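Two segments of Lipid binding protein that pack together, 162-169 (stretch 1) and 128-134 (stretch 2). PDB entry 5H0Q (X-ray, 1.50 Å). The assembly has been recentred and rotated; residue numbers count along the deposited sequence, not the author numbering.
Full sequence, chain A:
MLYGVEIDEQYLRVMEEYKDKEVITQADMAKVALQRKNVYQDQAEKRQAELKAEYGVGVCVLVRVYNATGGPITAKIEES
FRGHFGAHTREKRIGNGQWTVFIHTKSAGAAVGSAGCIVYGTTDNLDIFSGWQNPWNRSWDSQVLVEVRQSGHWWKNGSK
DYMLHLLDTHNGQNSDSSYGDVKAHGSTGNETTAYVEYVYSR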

# COMPACT_ATOMS: atom_id res chain seq x y z
N TYR A 162 -2.19 -13.77 -14.26
CA TYR A 162 -0.75 -13.56 -14.34
C TYR A 162 -0.22 -12.90 -13.08
O TYR A 162 0.84 -13.29 -12.56
CB TYR A 162 -0.41 -12.72 -15.57
CG TYR A 162 1.07 -12.44 -15.70
CD1 TYR A 162 1.96 -13.47 -15.98
CD2 TYR A 162 1.58 -11.16 -15.56
CE1 TYR A 162 3.32 -13.23 -16.11
CE2 TYR A 162 2.94 -10.91 -15.69
CZ TYR A 162 3.80 -11.95 -15.97
OH TYR A 162 5.15 -11.71 -16.09
N MET A 163 -0.92 -11.89 -12.57
CA MET A 163 -0.48 -11.26 -11.32
C MET A 163 -0.50 -12.25 -10.16
O MET A 163 0.42 -12.25 -9.34
CB MET A 163 -1.35 -10.03 -11.03
CG MET A 163 -1.23 -8.95 -12.13
SD MET A 163 0.49 -8.58 -12.58
CE MET A 163 1.15 -8.06 -10.98
N LEU A 164 -1.50 -13.11 -10.09
CA LEU A 164 -1.51 -14.13 -9.04
C LEU A 164 -0.34 -15.09 -9.20
O LEU A 164 0.30 -15.49 -8.22
CB LEU A 164 -2.84 -14.88 -9.06
CG LEU A 164 -3.05 -15.95 -8.00
CD1 LEU A 164 -2.90 -15.39 -6.58
CD2 LEU A 164 -4.41 -16.57 -8.20
N HIS A 165 0.00 -15.44 -10.45
CA HIS A 165 1.17 -16.28 -10.69
C HIS A 165 2.44 -15.62 -10.17
O HIS A 165 3.30 -16.29 -9.58
CB HIS A 165 1.31 -16.57 -12.19
CG HIS A 165 2.63 -17.19 -12.54
ND1 HIS A 165 3.53 -16.59 -13.40
CD2 HIS A 165 3.22 -18.33 -12.12
CE1 HIS A 165 4.60 -17.35 -13.51
NE2 HIS A 165 4.44 -18.42 -12.75
N LEU A 166 2.59 -14.32 -10.40
CA LEU A 166 3.74 -13.60 -9.85
C LEU A 166 3.72 -13.64 -8.33
O LEU A 166 4.77 -13.79 -7.69
CB LEU A 166 3.76 -12.16 -10.35
CG LEU A 166 4.06 -11.96 -11.85
CD1 LEU A 166 4.01 -10.46 -12.17
CD2 LEU A 166 5.40 -12.58 -12.21
N LEU A 167 2.54 -13.51 -7.73
CA LEU A 167 2.44 -13.53 -6.27
C LEU A 167 2.77 -14.90 -5.71
O LEU A 167 3.42 -15.00 -4.65
CB LEU A 167 1.04 -13.09 -5.84
CG LEU A 167 0.80 -11.58 -5.90
CD1 LEU A 167 -0.68 -11.22 -5.78
CD2 LEU A 167 1.63 -10.83 -4.83
N ASP A 168 2.35 -15.98 -6.39
CA ASP A 168 2.58 -17.32 -5.88
C ASP A 168 4.03 -17.75 -6.02
O ASP A 168 4.53 -18.53 -5.20
CB ASP A 168 1.69 -18.34 -6.61
CG ASP A 168 0.24 -18.23 -6.20
OD1 ASP A 168 -0.61 -18.89 -6.85
OD2 ASP A 168 -0.06 -17.48 -5.25
N THR A 169 4.72 -17.25 -7.05
CA THR A 169 6.09 -17.65 -7.31
C THR A 169 7.10 -16.64 -6.81
O THR A 169 8.30 -16.84 -6.98
CB THR A 169 6.30 -17.91 -8.80
OG1 THR A 169 6.11 -16.71 -9.56
CG2 THR A 169 5.32 -18.98 -9.29
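Stretch 2, residues 128-134: IFSGWQN

A helix laid across a β-strand illustrates how two periodicities can be reconciled. Side chains on a strand alternate between its two faces, so every second residue is available to a neighbour, whereas a helix offers positions three or four apart along one side. In this lipid binding protein, residues 128-134 form an extended strand that begins earlier in the chain, and they pack against the helix of residues 162-169. The two axes approach to 8.0 Å, and their N-to-C directions make an angle of 53° (signed crossing angle -53°), so the strand runs obliquely over the helix rather than along it. The buried surface is modest, 346 Å² summed over both sides, and three residues dominate it: Leu-167 from the helix, Gln-133 and Phe-129 from the strand.

Leu-167 is the pivot. Its CA-to-CB bond points toward the strand, and the side chain, in the m,t rotamer, reaches several residues at once. Leu-167 CD2 lies 3.8 Å from Gly-131 C, while Leu-167 CD1 lies 3.7 Å from Trp-132 O and 4.4 Å from Phe-129 CZ, at the edge of that ring. Glycine leaves the strand bare where a side chain would point at the helix: an ideal CB on Gly-131 would sit a tight 3.4 Å from Leu-167 CD1 and only 2.6 Å from Phe-129 CE1, a clash within the strand itself. Trp-132, next along, directs its CA-to-CB bond away from the helix, in keeping with the alternation.

The backbones come nearest where Leu-167 meets Gln-133, with 5.8 Å between CA atoms and 3.7 Å between CB atoms. Gln-133 then folds its amide onto the helix, and its NE2 donates a hydrogen bond to the backbone O of Leu-167 (3.2 Å, nearly linear at 173°). Alongside it, Asp-168 begins with its CA-to-CB bond pointing away, yet the carboxylate comes back far enough for OD2 to lie 3.3 Å from CG of Gln-133.

One helical turn before Leu-167, Met-163 engages Phe-129. Met-163, m at all three chi angles, places CE over one face of the Phe-129 ring, 3.6 Å from CZ and 3.6 Å from the centroid, only 12° off the normal: a CH-π contact. Met-163 SD stands farther off, 4.9 Å from the Phe-129 ring centroid. Thus Met-163 and Leu-167, four residues apart, face Phe-129, Gly-131 and Gln-133, alternate positions on the strand.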

# COMPACT_ATOMS: atom_id res chain seq x y z
N ILE A 128 -0.15 2.03 -9.45
CA ILE A 128 0.74 1.28 -8.58
C ILE A 128 -0.01 0.04 -8.13
O ILE A 128 -0.97 0.15 -7.37
CB ILE A 128 1.17 2.10 -7.37
CG1 ILE A 128 1.82 3.40 -7.80
CG2 ILE A 128 2.13 1.25 -6.54
CD1 ILE A 128 2.02 4.40 -6.68
N PHE A 129 0.46 -1.13 -8.56
CA PHE A 129 -0.07 -2.41 -8.09
C PHE A 129 0.59 -2.77 -6.76
O PHE A 129 1.81 -2.79 -6.66
CB PHE A 129 0.22 -3.48 -9.15
CG PHE A 129 -0.20 -4.87 -8.77
CD1 PHE A 129 0.59 -5.63 -7.92
CD2 PHE A 129 -1.34 -5.44 -9.31
CE1 PHE A 129 0.23 -6.93 -7.59
CE2 PHE A 129 -1.70 -6.75 -8.98
CZ PHE A 129 -0.91 -7.50 -8.13
N SER A 130 -0.23 -3.04 -5.74
CA SER A 130 0.27 -3.46 -4.44
C SER A 130 -0.43 -4.76 -4.07
O SER A 130 -1.63 -4.76 -3.78
CB SER A 130 0.03 -2.38 -3.40
OG SER A 130 0.64 -1.17 -3.82
N GLY A 131 0.32 -5.85 -4.08
CA GLY A 131 -0.25 -7.16 -3.89
C GLY A 131 0.40 -7.93 -2.76
O GLY A 131 1.56 -7.72 -2.42
N TRP A 132 -0.36 -8.86 -2.22
CA TRP A 132 0.12 -9.72 -1.16
C TRP A 132 -0.34 -11.14 -1.45
O TRP A 132 -1.32 -11.37 -2.16
CB TRP A 132 -0.39 -9.25 0.21
CG TRP A 132 -1.91 -9.19 0.25
CD1 TRP A 132 -2.76 -10.20 0.59
CD2 TRP A 132 -2.72 -8.10 -0.17
NE1 TRP A 132 -4.07 -9.78 0.45
CE2 TRP A 132 -4.06 -8.50 -0.04
CE3 TRP A 132 -2.44 -6.81 -0.64
CZ2 TRP A 132 -5.12 -7.66 -0.36
CZ3 TRP A 132 -3.47 -5.98 -0.91
CH2 TRP A 132 -4.80 -6.40 -0.80
N GLN A 133 0.38 -12.09 -0.89
CA GLN A 133 0.04 -13.50 -1.02
C GLN A 133 0.59 -14.17 0.22
O GLN A 133 1.82 -14.28 0.37
CB GLN A 133 0.61 -14.09 -2.31
CG GLN A 133 0.17 -15.52 -2.61
CD GLN A 133 0.99 -16.58 -1.89
OE1 GLN A 133 0.49 -17.29 -1.01
NE2 GLN A 133 2.26 -16.68 -2.24
N ASN A 134 -0.30 -14.54 1.13
CA ASN A 134 0.07 -15.10 2.43
C ASN A 134 -0.52 -16.50 2.50
O ASN A 134 -1.75 -16.64 2.66
CB ASN A 134 -0.43 -14.22 3.57
CG ASN A 134 0.32 -14.49 4.86
OD1 ASN A 134 1.36 -15.15 4.83
ND2 ASN A 134 -0.17 -13.93 5.97